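Lectin (Pleurotus ostreatus, PDB 6T0Q) binds galactose-type sugars, probably through two calcium-containing beta-sandwich domains of the carbohydrate-binding-module kind. Local coordinates at residues V230-L235 with A290-T295; A100-L105 with P190-L195; V234-D239 with D261-P266; R219-Q224 with F272-I277; C69-V74 with L132-D137. All coordinates share one frame; numbering follows the deposited sequence.

Contact 1 (V230-L235 with A290-T295); sequences VCATVL and ATILIT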
# COMPACT_ATOMS: atom_id res chain seq x y z
N VAL A 230 5.10 11.30 -5.42
CA VAL A 230 6.18 12.26 -5.23
C VAL A 230 5.75 13.43 -4.35
O VAL A 230 6.22 13.57 -3.22
CB VAL A 230 6.70 12.75 -6.59
CG1 VAL A 230 7.78 13.81 -6.39
CG2 VAL A 230 7.26 11.56 -7.40
N CYS A 231 4.83 14.27 -4.86
CA CYS A 231 4.39 15.48 -4.17
C CYS A 231 2.87 15.50 -4.15
O CYS A 231 2.22 14.93 -5.04
CB CYS A 231 4.90 16.80 -4.87
SG CYS A 231 6.74 17.11 -4.79
N ALA A 232 2.29 16.14 -3.13
CA ALA A 232 0.87 16.44 -3.12
C ALA A 232 0.65 17.92 -2.88
O ALA A 232 1.42 18.57 -2.16
CB ALA A 232 0.09 15.64 -2.07
N THR A 233 -0.38 18.45 -3.51
CA THR A 233 -0.89 19.78 -3.24
C THR A 233 -2.29 19.63 -2.68
O THR A 233 -3.10 18.88 -3.23
CB THR A 233 -0.91 20.63 -4.51
OG1 THR A 233 0.41 20.61 -5.09
CG2 THR A 233 -1.30 22.08 -4.18
N VAL A 234 -2.57 20.31 -1.57
CA VAL A 234 -3.84 20.17 -0.86
C VAL A 234 -4.50 21.54 -0.76
O VAL A 234 -3.85 22.50 -0.34
CB VAL A 234 -3.66 19.56 0.54
CG1 VAL A 234 -5.02 19.45 1.26
CG2 VAL A 234 -2.98 18.21 0.45
N LEU A 235 -5.77 21.61 -1.12
CA LEU A 235 -6.59 22.79 -0.92
C LEU A 235 -7.72 22.42 0.03
O LEU A 235 -8.41 21.42 -0.21
CB LEU A 235 -7.15 23.28 -2.26
CG LEU A 235 -8.10 24.47 -2.17
CD1 LEU A 235 -7.33 25.68 -1.68
CD2 LEU A 235 -8.73 24.72 -3.54
N ALA A 290 -12.14 19.57 0.49
CA ALA A 290 -10.73 19.56 0.12
C ALA A 290 -10.58 18.96 -1.27
O ALA A 290 -11.39 18.15 -1.72
CB ALA A 290 -9.87 18.77 1.11
N THR A 291 -9.51 19.39 -1.94
CA THR A 291 -9.08 18.82 -3.21
C THR A 291 -7.60 18.53 -3.07
O THR A 291 -6.85 19.36 -2.56
CB THR A 291 -9.34 19.78 -4.38
OG1 THR A 291 -10.73 20.14 -4.41
CG2 THR A 291 -8.94 19.13 -5.72
N ILE A 292 -7.19 17.35 -3.50
CA ILE A 292 -5.81 16.90 -3.35
C ILE A 292 -5.33 16.38 -4.69
O ILE A 292 -5.99 15.53 -5.30
CB ILE A 292 -5.68 15.79 -2.29
CG1 ILE A 292 -6.15 16.27 -0.92
CG2 ILE A 292 -4.22 15.28 -2.24
CD1 ILE A 292 -6.39 15.11 0.06
N LEU A 293 -4.19 16.87 -5.16
CA LEU A 293 -3.56 16.32 -6.35
C LEU A 293 -2.21 15.72 -5.98
O LEU A 293 -1.39 16.38 -5.34
CB LEU A 293 -3.37 17.39 -7.44
CG LEU A 293 -2.98 16.80 -8.80
CD1 LEU A 293 -3.61 17.62 -9.90
CD2 LEU A 293 -1.48 16.79 -8.98
N ILE A 294 -1.99 14.48 -6.40
CA ILE A 294 -0.76 13.75 -6.14
C ILE A 294 -0.04 13.55 -7.46
O ILE A 294 -0.66 13.15 -8.45
CB ILE A 294 -1.07 12.40 -5.46
CG1 ILE A 294 -1.65 12.64 -4.07
CG2 ILE A 294 0.16 11.54 -5.40
CD1 ILE A 294 -2.36 11.42 -3.51
N THR A 295 1.26 13.82 -7.49
CA THR A 295 2.06 13.59 -8.69
C THR A 295 2.82 12.28 -8.57
O THR A 295 3.26 11.89 -7.48
CB THR A 295 3.05 14.73 -8.93
OG1 THR A 295 3.87 14.91 -7.78
CG2 THR A 295 2.32 16.06 -9.21
O HOH W 1 1.12 18.18 -6.57
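Val-234 and Ile-292 lie side by side and point the same way, with Val-234 CG2 4.0 Å from Ile-292 CG1. Both methyl branches of the valine meet that one methylene. CG1 is set beside the valine by standing anti to the isoleucine's carbonyl carbon, next to the backbone N (chi1 -60°). One pair further along the same face, Ala-232 CB rests 4.0 Å from Ile-294 CG1. The small alanine suits a non-hydrogen-bonded pair whose backbones come close, and the longer isoleucine supplies the bulk. This is the apolar, tightly packed side, turned toward Phe-275 and Val-222 of the opposing sheet. The strands run antiparallel at 167° in the middle of one sheet of a two-sheet beta sandwich, as expected of a carbohydrate-binding module. Between these side-chain pairs, backbone hydrogen bonds join Thr-233 to Leu-293 and Leu-235 to Thr-291. On the other face the side chains of Thr-233 and Leu-293 keep further from the partner strand and admit a water, while Phe-102 covers them. The water sits 2.9 Å from Thr-233 OG1 and gives a weak, 3.3 Å bond to Leu-293 O, a carbonyl already taken by Thr-233 N. The leucine side chain also touches a bound sugar. Toward the partly exposed end, Val-230 N reaches Thr-295 O at 2.8 Å along a bent path, the N-H...O angle being 142°. Thr-295 adds a side-chain grip: its hydroxyl OG1 accepts Cys-231 N at 3.1 Å. Threonine fits here because its branched carbon favours strand geometry while its hydroxyl can serve a neighbouring N-H.

Contact 2 (A100-L105 with P190-L195); sequences ALFVAL and PPVLPL. With NAG (2-acetamido-2-deoxy-beta-D-glucopyranose), chain C.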
# COMPACT_ATOMS: atom_id res chain seq x y z
N ALA A 100 -3.04 25.86 -14.61
CA ALA A 100 -2.17 25.25 -13.60
C ALA A 100 -1.90 23.79 -13.93
O ALA A 100 -2.83 23.04 -14.23
CB ALA A 100 -2.81 25.35 -12.21
N LEU A 101 -0.64 23.38 -13.84
CA LEU A 101 -0.24 21.99 -14.03
C LEU A 101 0.78 21.62 -12.96
O LEU A 101 1.57 22.46 -12.53
CB LEU A 101 0.36 21.76 -15.43
CG LEU A 101 -0.50 22.11 -16.66
CD1 LEU A 101 0.33 22.00 -17.93
CD2 LEU A 101 -1.73 21.18 -16.76
N PHE A 102 0.77 20.35 -12.53
CA PHE A 102 1.69 19.85 -11.51
C PHE A 102 2.36 18.58 -12.02
O PHE A 102 1.71 17.76 -12.67
CB PHE A 102 0.96 19.55 -10.18
CG PHE A 102 0.19 20.71 -9.63
CD1 PHE A 102 -1.12 20.93 -10.01
CD2 PHE A 102 0.77 21.58 -8.72
CE1 PHE A 102 -1.85 22.01 -9.51
CE2 PHE A 102 0.06 22.66 -8.20
CZ PHE A 102 -1.25 22.88 -8.59
N VAL A 103 3.65 18.40 -11.72
CA VAL A 103 4.39 17.27 -12.29
C VAL A 103 5.58 16.94 -11.40
O VAL A 103 6.22 17.82 -10.82
CB VAL A 103 4.83 17.58 -13.75
CG1 VAL A 103 5.92 18.65 -13.78
CG2 VAL A 103 5.30 16.30 -14.46
N ALA A 104 5.88 15.64 -11.31
CA ALA A 104 7.13 15.16 -10.72
C ALA A 104 8.29 15.36 -11.69
O ALA A 104 8.11 15.38 -12.91
CB ALA A 104 7.02 13.67 -10.37
N LEU A 105 9.50 15.50 -11.14
CA LEU A 105 10.66 15.85 -11.95
C LEU A 105 11.77 14.83 -11.76
O LEU A 105 11.83 14.12 -10.76
CB LEU A 105 11.19 17.24 -11.58
CG LEU A 105 10.23 18.40 -11.87
CD1 LEU A 105 10.88 19.71 -11.46
CD2 LEU A 105 9.86 18.40 -13.36
N PRO A 190 -4.84 31.14 -12.40
CA PRO A 190 -5.99 30.32 -12.02
C PRO A 190 -5.91 29.97 -10.55
O PRO A 190 -4.85 30.15 -9.92
CB PRO A 190 -5.82 29.07 -12.89
CG PRO A 190 -4.34 28.92 -12.98
CD PRO A 190 -3.79 30.35 -13.06
N PRO A 191 -6.98 29.43 -9.96
CA PRO A 191 -6.86 28.88 -8.60
C PRO A 191 -5.86 27.73 -8.58
O PRO A 191 -5.67 27.04 -9.58
CB PRO A 191 -8.29 28.40 -8.29
CG PRO A 191 -8.91 28.17 -9.63
CD PRO A 191 -8.34 29.26 -10.51
N VAL A 192 -5.22 27.53 -7.42
CA VAL A 192 -4.22 26.46 -7.32
C VAL A 192 -4.84 25.11 -7.66
O VAL A 192 -4.25 24.30 -8.38
CB VAL A 192 -3.55 26.45 -5.93
CG1 VAL A 192 -4.61 26.38 -4.79
CG2 VAL A 192 -2.57 25.30 -5.84
N LEU A 193 -6.05 24.85 -7.15
CA LEU A 193 -6.85 23.66 -7.41
C LEU A 193 -8.31 24.07 -7.44
O LEU A 193 -8.69 25.05 -6.79
CB LEU A 193 -6.65 22.58 -6.33
CG LEU A 193 -5.30 21.88 -6.28
CD1 LEU A 193 -5.18 21.04 -5.00
CD2 LEU A 193 -5.13 21.00 -7.52
N PRO A 194 -9.16 23.34 -8.16
CA PRO A 194 -10.59 23.63 -8.11
C PRO A 194 -11.21 23.08 -6.84
O PRO A 194 -10.79 22.04 -6.33
CB PRO A 194 -11.14 22.90 -9.35
CG PRO A 194 -10.25 21.70 -9.46
CD PRO A 194 -8.85 22.23 -9.08
N LEU A 195 -12.19 23.81 -6.31
CA LEU A 195 -13.13 23.20 -5.36
C LEU A 195 -14.37 22.68 -6.07
O LEU A 195 -15.02 21.74 -5.58
CB LEU A 195 -13.53 24.21 -4.28
CG LEU A 195 -12.41 24.52 -3.29
CD1 LEU A 195 -12.88 25.55 -2.29
CD2 LEU A 195 -11.91 23.23 -2.60
C1 NAG C . -2.95 15.17 -14.67
C2 NAG C . -2.86 16.59 -15.25
C3 NAG C . -3.83 16.75 -16.43
C4 NAG C . -3.75 15.60 -17.43
C5 NAG C . -3.82 14.26 -16.70
C6 NAG C . -3.58 13.07 -17.62
C7 NAG C . -2.28 18.49 -13.76
C8 NAG C . -2.81 19.44 -12.74
N2 NAG C . -3.15 17.58 -14.22
O3 NAG C . -3.57 17.98 -17.11
O4 NAG C . -4.64 15.69 -18.48
O5 NAG C . -2.79 14.21 -15.70
O6 NAG C . -2.30 13.14 -18.23
O7 NAG C . -1.13 18.54 -14.15
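A glycan site lies at the seam between the two halves of the chain, where Phe-102 and Ala-100 of an edge strand meet the proline-rich loop Pro-190 to Leu-193. The pocket also includes Asn-301, which opens an Asn-Glu-Thr sequon, so the sugar is probably an N-linked chain. Phe-102 meets both the sugar and the loop. Its backbone N donates a nearly straight bond (167° at the hydrogen) to O7 of the N-acetylglucosamine, 3.1 Å away. Its ring meets the acetamide methyl at the edge, C8 lying 3.5 Å from CD1 of Phe-102. A flat aromatic suits this spot, since its rim can touch several groups at once. Val-192 O also lies at the edge and close to the ring plane, 3.3 Å from Phe-102 CZ, where the weakly positive ring hydrogens face the carbonyl oxygen. The Val-192 side chain crosses the phenylalanine at about a right angle, touching CZ of Phe-102 through CG2 at 3.9 Å. That branch stands anti to the valine's backbone N. Leu-193 approaches obliquely, its CD2 4.0 Å from Phe-102 CE1. At the other end, the small methyl of Ala-100 lets the Pro-190 ring come in, with CB of the alanine 4.0 Å from CG of the proline. No hydrogen bond joins the two segments directly. Strand 98-104 is the outermost of its sheet and pairs with strand 67-76, while Phe-102 also reaches Thr-233 on strand 229-239 and Leu-293 and Thr-295 on strand 287-296, bringing the two domains together.

Contact 3 (V234-D239 with D261-P266); sequences VLIAAD and DAYTIP. With CA (calcium ion), chain G.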
# COMPACT_ATOMS: atom_id res chain seq x y z
N VAL A 234 -2.57 20.31 -1.57
CA VAL A 234 -3.84 20.17 -0.86
C VAL A 234 -4.50 21.54 -0.76
O VAL A 234 -3.85 22.50 -0.34
CB VAL A 234 -3.66 19.56 0.54
CG1 VAL A 234 -5.02 19.45 1.26
CG2 VAL A 234 -2.98 18.21 0.45
N LEU A 235 -5.77 21.61 -1.12
CA LEU A 235 -6.59 22.79 -0.92
C LEU A 235 -7.72 22.42 0.03
O LEU A 235 -8.41 21.42 -0.21
CB LEU A 235 -7.15 23.28 -2.26
CG LEU A 235 -8.10 24.47 -2.17
CD1 LEU A 235 -7.33 25.68 -1.68
CD2 LEU A 235 -8.73 24.72 -3.54
N ILE A 236 -7.92 23.18 1.11
CA ILE A 236 -8.88 22.76 2.14
C ILE A 236 -9.53 23.97 2.81
O ILE A 236 -8.90 25.02 2.99
CB ILE A 236 -8.17 21.86 3.18
CG1 ILE A 236 -9.14 21.37 4.26
CG2 ILE A 236 -6.98 22.58 3.82
CD1 ILE A 236 -8.50 20.23 5.09
N ALA A 237 -10.80 23.81 3.19
CA ALA A 237 -11.50 24.78 4.02
C ALA A 237 -12.53 24.03 4.85
O ALA A 237 -12.96 22.93 4.49
CB ALA A 237 -12.18 25.87 3.18
N ALA A 238 -12.94 24.63 5.97
CA ALA A 238 -13.92 24.00 6.85
C ALA A 238 -14.74 25.04 7.59
O ALA A 238 -14.26 26.14 7.88
CB ALA A 238 -13.25 23.07 7.88
N ASP A 239 -15.98 24.67 7.88
CA ASP A 239 -16.87 25.39 8.79
C ASP A 239 -17.04 24.49 10.01
O ASP A 239 -17.75 23.48 9.92
CB ASP A 239 -18.21 25.67 8.10
CG ASP A 239 -19.15 26.54 8.94
OD1 ASP A 239 -18.88 26.76 10.14
OD2 ASP A 239 -20.17 27.00 8.38
N ASP A 261 -7.23 27.33 2.43
CA ASP A 261 -5.79 27.20 2.62
C ASP A 261 -5.22 26.16 1.67
O ASP A 261 -5.86 25.13 1.42
CB ASP A 261 -5.48 26.80 4.06
CG ASP A 261 -6.09 27.75 5.06
OD1 ASP A 261 -5.94 28.97 4.85
OD2 ASP A 261 -6.76 27.29 6.01
N ALA A 262 -4.01 26.41 1.16
CA ALA A 262 -3.32 25.48 0.28
C ALA A 262 -1.97 25.10 0.87
O ALA A 262 -1.28 25.95 1.46
CB ALA A 262 -3.13 26.06 -1.13
N TYR A 263 -1.59 23.83 0.70
CA TYR A 263 -0.37 23.28 1.25
C TYR A 263 0.35 22.44 0.21
O TYR A 263 -0.28 21.81 -0.64
CB TYR A 263 -0.64 22.41 2.48
CG TYR A 263 -1.38 23.12 3.58
CD1 TYR A 263 -0.70 23.87 4.52
CD2 TYR A 263 -2.77 23.04 3.67
CE1 TYR A 263 -1.38 24.54 5.54
CE2 TYR A 263 -3.46 23.69 4.68
CZ TYR A 263 -2.76 24.44 5.61
OH TYR A 263 -3.43 25.10 6.61
N THR A 264 1.68 22.41 0.32
CA THR A 264 2.52 21.53 -0.49
C THR A 264 3.10 20.45 0.41
O THR A 264 3.62 20.75 1.50
CB THR A 264 3.64 22.32 -1.17
OG1 THR A 264 3.07 23.16 -2.18
CG2 THR A 264 4.69 21.38 -1.79
N ILE A 265 3.01 19.20 -0.02
CA ILE A 265 3.59 18.06 0.68
C ILE A 265 4.70 17.53 -0.22
O ILE A 265 4.41 16.77 -1.16
CB ILE A 265 2.56 16.95 0.97
CG1 ILE A 265 1.23 17.53 1.49
CG2 ILE A 265 3.17 15.86 1.88
CD1 ILE A 265 1.34 18.25 2.78
N PRO A 266 5.95 17.92 -0.01
CA PRO A 266 7.02 17.56 -0.95
C PRO A 266 7.67 16.22 -0.66
O PRO A 266 8.59 15.83 -1.39
CB PRO A 266 8.03 18.70 -0.73
CG PRO A 266 7.92 18.97 0.75
CD PRO A 266 6.45 18.74 1.11
CA CA G . -20.47 26.10 12.04
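Val-234 and Ile-236 pair with Tyr-263 and Asp-261 through two antiparallel hydrogen-bonded pairs, with Leu-235 facing Ala-262 between them and the short strand axes at 149°. The link from Tyr-263 N to Val-234 O is 2.8 Å long. Val-234 is the most covered residue, its CG2 4.4 Å from Ile-265 CG1. Ile-236 CG2 meets the Tyr-263 ring at its edge, near its plane, 3.8 Å from CE2. This branch lies between the isoleucine's backbone N and carbonyl carbon, and it also rests 3.7 Å from Asp-261 O. On the opposite face Leu-235 bends its CD1 back to within 3.5 Å of Asp-261 O, while the small Ala-262 suits the non-hydrogen-bonded pair, where the CA atoms are close. The polar ends turn elsewhere: Asp-261 OD2 and Tyr-263 OH both bond to Tyr-242 OH. Beyond the paired part the strand 229-239 ends at Asp-239, whose OD1 binds calcium at 2.6 Å together with Asp-240, Asn-281, Gly-283 and Pro-285. The aspartate's other oxygen, OD2, bonds to Trp-344 NE1. Backbone bonds and apolar packing thus hold the middle of the strand, and its end places a carboxylate oxygen at the metal.

Contact 4 (R219-Q224 with F272-I277); sequences RKTVNQ and FNTFAI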
# COMPACT_ATOMS: atom_id res chain seq x y z
N ARG A 219 -10.72 10.54 7.21
CA ARG A 219 -9.52 9.87 6.73
C ARG A 219 -9.68 9.46 5.28
O ARG A 219 -10.74 8.98 4.87
CB ARG A 219 -9.19 8.62 7.56
CG ARG A 219 -8.68 8.89 8.96
CD ARG A 219 -8.57 7.59 9.76
NE ARG A 219 -7.69 6.62 9.12
CZ ARG A 219 -6.37 6.55 9.31
NH1 ARG A 219 -5.77 7.41 10.13
NH2 ARG A 219 -5.66 5.62 8.69
N LYS A 220 -8.60 9.61 4.51
CA LYS A 220 -8.54 9.11 3.14
C LYS A 220 -7.13 8.61 2.87
O LYS A 220 -6.15 9.33 3.12
CB LYS A 220 -8.92 10.20 2.13
CG LYS A 220 -8.77 9.79 0.66
CD LYS A 220 -9.87 8.82 0.23
CE LYS A 220 -9.70 8.47 -1.25
NZ LYS A 220 -10.71 7.48 -1.70
N THR A 221 -7.02 7.38 2.37
CA THR A 221 -5.74 6.78 2.03
C THR A 221 -5.62 6.62 0.52
O THR A 221 -6.57 6.21 -0.14
CB THR A 221 -5.59 5.41 2.71
OG1 THR A 221 -5.59 5.60 4.12
CG2 THR A 221 -4.28 4.73 2.29
N VAL A 222 -4.45 6.95 -0.02
CA VAL A 222 -4.12 6.65 -1.40
C VAL A 222 -2.97 5.66 -1.39
O VAL A 222 -1.94 5.90 -0.74
CB VAL A 222 -3.77 7.92 -2.20
CG1 VAL A 222 -3.45 7.57 -3.65
CG2 VAL A 222 -4.95 8.92 -2.14
N ASN A 223 -3.13 4.54 -2.09
CA ASN A 223 -2.11 3.49 -2.04
C ASN A 223 -2.07 2.81 -3.41
O ASN A 223 -2.70 1.78 -3.64
CB ASN A 223 -2.40 2.50 -0.90
CG ASN A 223 -1.47 1.29 -0.90
OD1 ASN A 223 -1.90 0.18 -0.57
ND2 ASN A 223 -0.20 1.49 -1.25
N GLN A 224 -1.34 3.43 -4.34
CA GLN A 224 -1.09 2.82 -5.65
C GLN A 224 0.23 2.06 -5.55
O GLN A 224 1.30 2.61 -5.81
CB GLN A 224 -1.05 3.88 -6.75
CG GLN A 224 -2.27 4.79 -6.82
CD GLN A 224 -3.51 4.10 -7.36
OE1 GLN A 224 -3.43 3.01 -7.94
NE2 GLN A 224 -4.67 4.73 -7.20
N PHE A 272 2.18 4.74 -0.13
CA PHE A 272 1.05 4.70 0.80
C PHE A 272 1.00 6.02 1.56
O PHE A 272 1.93 6.33 2.31
CB PHE A 272 1.19 3.50 1.76
CG PHE A 272 -0.02 3.24 2.64
CD1 PHE A 272 -0.30 4.05 3.74
CD2 PHE A 272 -0.85 2.15 2.40
CE1 PHE A 272 -1.41 3.79 4.56
CE2 PHE A 272 -1.95 1.88 3.21
CZ PHE A 272 -2.23 2.70 4.29
N ASN A 273 -0.09 6.78 1.40
CA ASN A 273 -0.24 8.07 2.07
C ASN A 273 -1.65 8.23 2.60
O ASN A 273 -2.62 8.02 1.86
CB ASN A 273 0.11 9.22 1.12
CG ASN A 273 1.57 9.22 0.74
OD1 ASN A 273 2.42 9.67 1.51
ND2 ASN A 273 1.88 8.67 -0.42
N THR A 274 -1.76 8.65 3.86
CA THR A 274 -3.04 8.82 4.54
C THR A 274 -3.24 10.28 4.91
O THR A 274 -2.42 10.85 5.64
CB THR A 274 -3.13 7.95 5.79
OG1 THR A 274 -3.21 6.56 5.42
CG2 THR A 274 -4.38 8.31 6.60
N PHE A 275 -4.33 10.87 4.44
CA PHE A 275 -4.70 12.23 4.77
C PHE A 275 -5.76 12.17 5.87
O PHE A 275 -6.73 11.42 5.74
CB PHE A 275 -5.23 12.96 3.53
CG PHE A 275 -4.23 12.97 2.39
CD1 PHE A 275 -4.14 11.90 1.52
CD2 PHE A 275 -3.38 14.05 2.20
CE1 PHE A 275 -3.21 11.90 0.47
CE2 PHE A 275 -2.45 14.06 1.16
CZ PHE A 275 -2.36 12.98 0.30
N ALA A 276 -5.55 12.92 6.95
CA ALA A 276 -6.49 12.88 8.06
C ALA A 276 -6.84 14.30 8.50
O ALA A 276 -5.98 15.18 8.52
CB ALA A 276 -5.93 12.09 9.25
N ILE A 277 -8.11 14.50 8.83
CA ILE A 277 -8.63 15.82 9.17
C ILE A 277 -9.37 15.72 10.49
O ILE A 277 -10.22 14.84 10.67
CB ILE A 277 -9.57 16.36 8.08
CG1 ILE A 277 -8.89 16.41 6.71
CG2 ILE A 277 -10.07 17.75 8.46
CD1 ILE A 277 -9.90 16.73 5.57
O HOH W 2 -0.21 7.58 -2.07
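Phe-272 receives the methyl of Thr-221 over one ring face in a CH-pi contact, CG2 lying 3.8 Å from the ring centroid and offset toward the rim. Asn-223 comes at the same ring obliquely, its CG 3.5 Å from Phe-272 CD2, with amide and ring planes 54° apart; its ND2 bonds to Thr-271 O and its OD1 to Asn-223 ND2 of the second subunit. Next, Asn-273 pairs by backbone with Val-222, accepting the valine's N at 2.8 Å. An amide suits the place because both its ends are used: OD1 bonds to Asn-247, and ND2 to His-269 O and to a water, 2.9 Å away, that also donates to Val-222 O. Thr-274 faces Thr-221, and their OG1 hydroxyls share a hydrogen bond of 2.9 Å. Its CG2 sits over a face of the Arg-219 guanidinium, offset toward the rim, 3.6 Å from NH2. The arginine's chain folds at chi3 (58°); NE forms a salt bridge with Glu-327, while NH1 and NH2 bond to the carbonyls of Phe-320, Pro-322 and Pro-323. Phe-275, on the opposite face, bonds through its N to Lys-220 O and turns its ring edge toward that oxygen. Ala-276 follows, its methyl 4.2 Å from Arg-219 CG. The threonine face mixes a hydroxyl pair and a well-satisfied buried arginine with methyl and ring contacts, and Phe-272 and Asn-223 at its end meet the second subunit.

Contact 5 (C69-V74 with L132-D137); sequences CATIVV and LVHFSD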
# COMPACT_ATOMS: atom_id res chain seq x y z
N CYS A 69 9.74 18.29 -7.82
CA CYS A 69 8.47 18.47 -8.52
C CYS A 69 8.33 19.94 -8.87
O CYS A 69 9.14 20.77 -8.44
CB CYS A 69 7.29 17.98 -7.65
SG CYS A 69 7.19 18.75 -6.01
N ALA A 70 7.31 20.26 -9.67
CA ALA A 70 7.13 21.61 -10.18
C ALA A 70 5.67 22.00 -10.17
O ALA A 70 4.80 21.18 -10.46
CB ALA A 70 7.65 21.78 -11.61
N THR A 71 5.42 23.27 -9.86
CA THR A 71 4.14 23.93 -10.10
C THR A 71 4.27 24.74 -11.38
O THR A 71 5.19 25.56 -11.50
CB THR A 71 3.78 24.84 -8.92
OG1 THR A 71 3.64 24.05 -7.73
CG2 THR A 71 2.48 25.58 -9.20
N ILE A 72 3.39 24.50 -12.34
CA ILE A 72 3.48 25.13 -13.66
C ILE A 72 2.25 25.98 -13.90
O ILE A 72 1.13 25.55 -13.60
CB ILE A 72 3.65 24.06 -14.76
CG1 ILE A 72 4.98 23.31 -14.57
CG2 ILE A 72 3.56 24.69 -16.17
CD1 ILE A 72 5.04 21.97 -15.30
N VAL A 73 2.44 27.18 -14.45
CA VAL A 73 1.34 27.98 -14.99
C VAL A 73 1.68 28.32 -16.43
O VAL A 73 2.79 28.81 -16.70
CB VAL A 73 1.08 29.26 -14.18
CG1 VAL A 73 -0.02 30.10 -14.86
CG2 VAL A 73 0.68 28.92 -12.72
N VAL A 74 0.75 28.06 -17.35
CA VAL A 74 1.02 28.23 -18.78
C VAL A 74 -0.16 28.94 -19.43
O VAL A 74 -1.32 28.71 -19.05
CB VAL A 74 1.33 26.87 -19.46
CG1 VAL A 74 0.21 25.86 -19.24
CG2 VAL A 74 1.61 27.07 -20.96
N LEU A 132 7.81 26.61 -11.47
CA LEU A 132 8.36 26.77 -10.13
C LEU A 132 8.81 25.39 -9.65
O LEU A 132 7.98 24.55 -9.31
CB LEU A 132 7.35 27.39 -9.18
CG LEU A 132 7.78 27.52 -7.71
CD1 LEU A 132 9.04 28.36 -7.58
CD2 LEU A 132 6.64 28.11 -6.89
N VAL A 133 10.12 25.18 -9.62
CA VAL A 133 10.71 23.89 -9.27
C VAL A 133 10.99 23.86 -7.78
O VAL A 133 11.60 24.78 -7.24
CB VAL A 133 12.01 23.64 -10.07
CG1 VAL A 133 12.74 22.39 -9.54
CG2 VAL A 133 11.72 23.50 -11.56
N HIS A 134 10.56 22.80 -7.10
CA HIS A 134 10.88 22.58 -5.70
C HIS A 134 12.00 21.55 -5.60
O HIS A 134 11.95 20.51 -6.27
CB HIS A 134 9.64 22.12 -4.94
CG HIS A 134 8.51 23.08 -5.06
ND1 HIS A 134 8.43 24.24 -4.32
CD2 HIS A 134 7.43 23.09 -5.89
CE1 HIS A 134 7.34 24.91 -4.66
NE2 HIS A 134 6.72 24.23 -5.61
N PHE A 135 13.00 21.85 -4.77
CA PHE A 135 14.20 21.03 -4.64
C PHE A 135 14.15 20.20 -3.35
O PHE A 135 13.35 20.45 -2.45
CB PHE A 135 15.45 21.91 -4.66
CG PHE A 135 15.61 22.68 -5.94
CD1 PHE A 135 16.03 22.05 -7.11
CD2 PHE A 135 15.36 24.05 -5.99
CE1 PHE A 135 16.19 22.75 -8.29
CE2 PHE A 135 15.51 24.76 -7.17
CZ PHE A 135 15.92 24.11 -8.32
N SER A 136 15.03 19.20 -3.29
CA SER A 136 15.02 18.25 -2.18
C SER A 136 15.31 18.90 -0.83
O SER A 136 14.93 18.34 0.21
CB SER A 136 16.04 17.13 -2.44
OG SER A 136 17.30 17.68 -2.77
N ASP A 137 15.95 20.07 -0.80
CA ASP A 137 16.31 20.72 0.45
C ASP A 137 15.27 21.74 0.90
O ASP A 137 15.52 22.47 1.86
CB ASP A 137 17.69 21.38 0.35
CG ASP A 137 17.74 22.51 -0.68
OD1 ASP A 137 16.72 22.76 -1.37
OD2 ASP A 137 18.80 23.15 -0.81
O HOH W 3 4.32 25.68 -5.61
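Cys-69, His-134 and Thr-71 carry this contact on one face of an antiparallel strand pair. Cys-69 O accepts the backbone N of His-134 at 2.8 Å, nearly straight at 174°. In the histidine, CG stands anti to the carbonyl carbon, beside the backbone N (chi1 -56°). The imidazole lies obliquely to Cys-69 O, with CD2 3.8 Å from that oxygen. Thr-71 meets this ring at the edge, close to its plane, with OG1 3.7 Å from His-134 NE2. A water spans that gap, also near the ring plane, 2.8 Å from Thr-71 OG1 and 2.8 Å from His-134 NE2. Histidine and threonine suit a buried face here because the water gives Thr-71 OG1 and His-134 NE2 a partner. Cys-69 lends its side chain to a disulfide with Cys-231, so its sulfur reaches out of this strand pair into the other domain. The second hydrogen-bonded pair, Thr-71 with Leu-132, is tied by two backbone bonds, Leu-132 N to Thr-71 O measuring 2.8 Å. On the reverse face, Ala-70 CB lies 4.4 Å from Val-133 CG2. Strand 67-76 is flanked on its other edge by strand 98-104, and strand 126-135 by strand 140-144.

All five contacts are largely buried, but they differ in depth: the centre of contact 2 lies about 2 Å from the centre of the chain, whereas that of contact 4, the outermost, is about 18 Å away and reaches the second subunit. Contacts 1 and 2 both reach the glycan site. Contacts 1 and 3 share strand 229-239, and contact 4 belongs to the opposing sheet of that domain, its Phe-275 and Val-222 packing on Ile-292 and Ile-294 of contact 1. Contact 5 lies in the other domain, in one sheet with the strand of contact 2. Contact 2 alone lacks direct hydrogen bonds between its segments, while contact 3 alone includes a metal ligand.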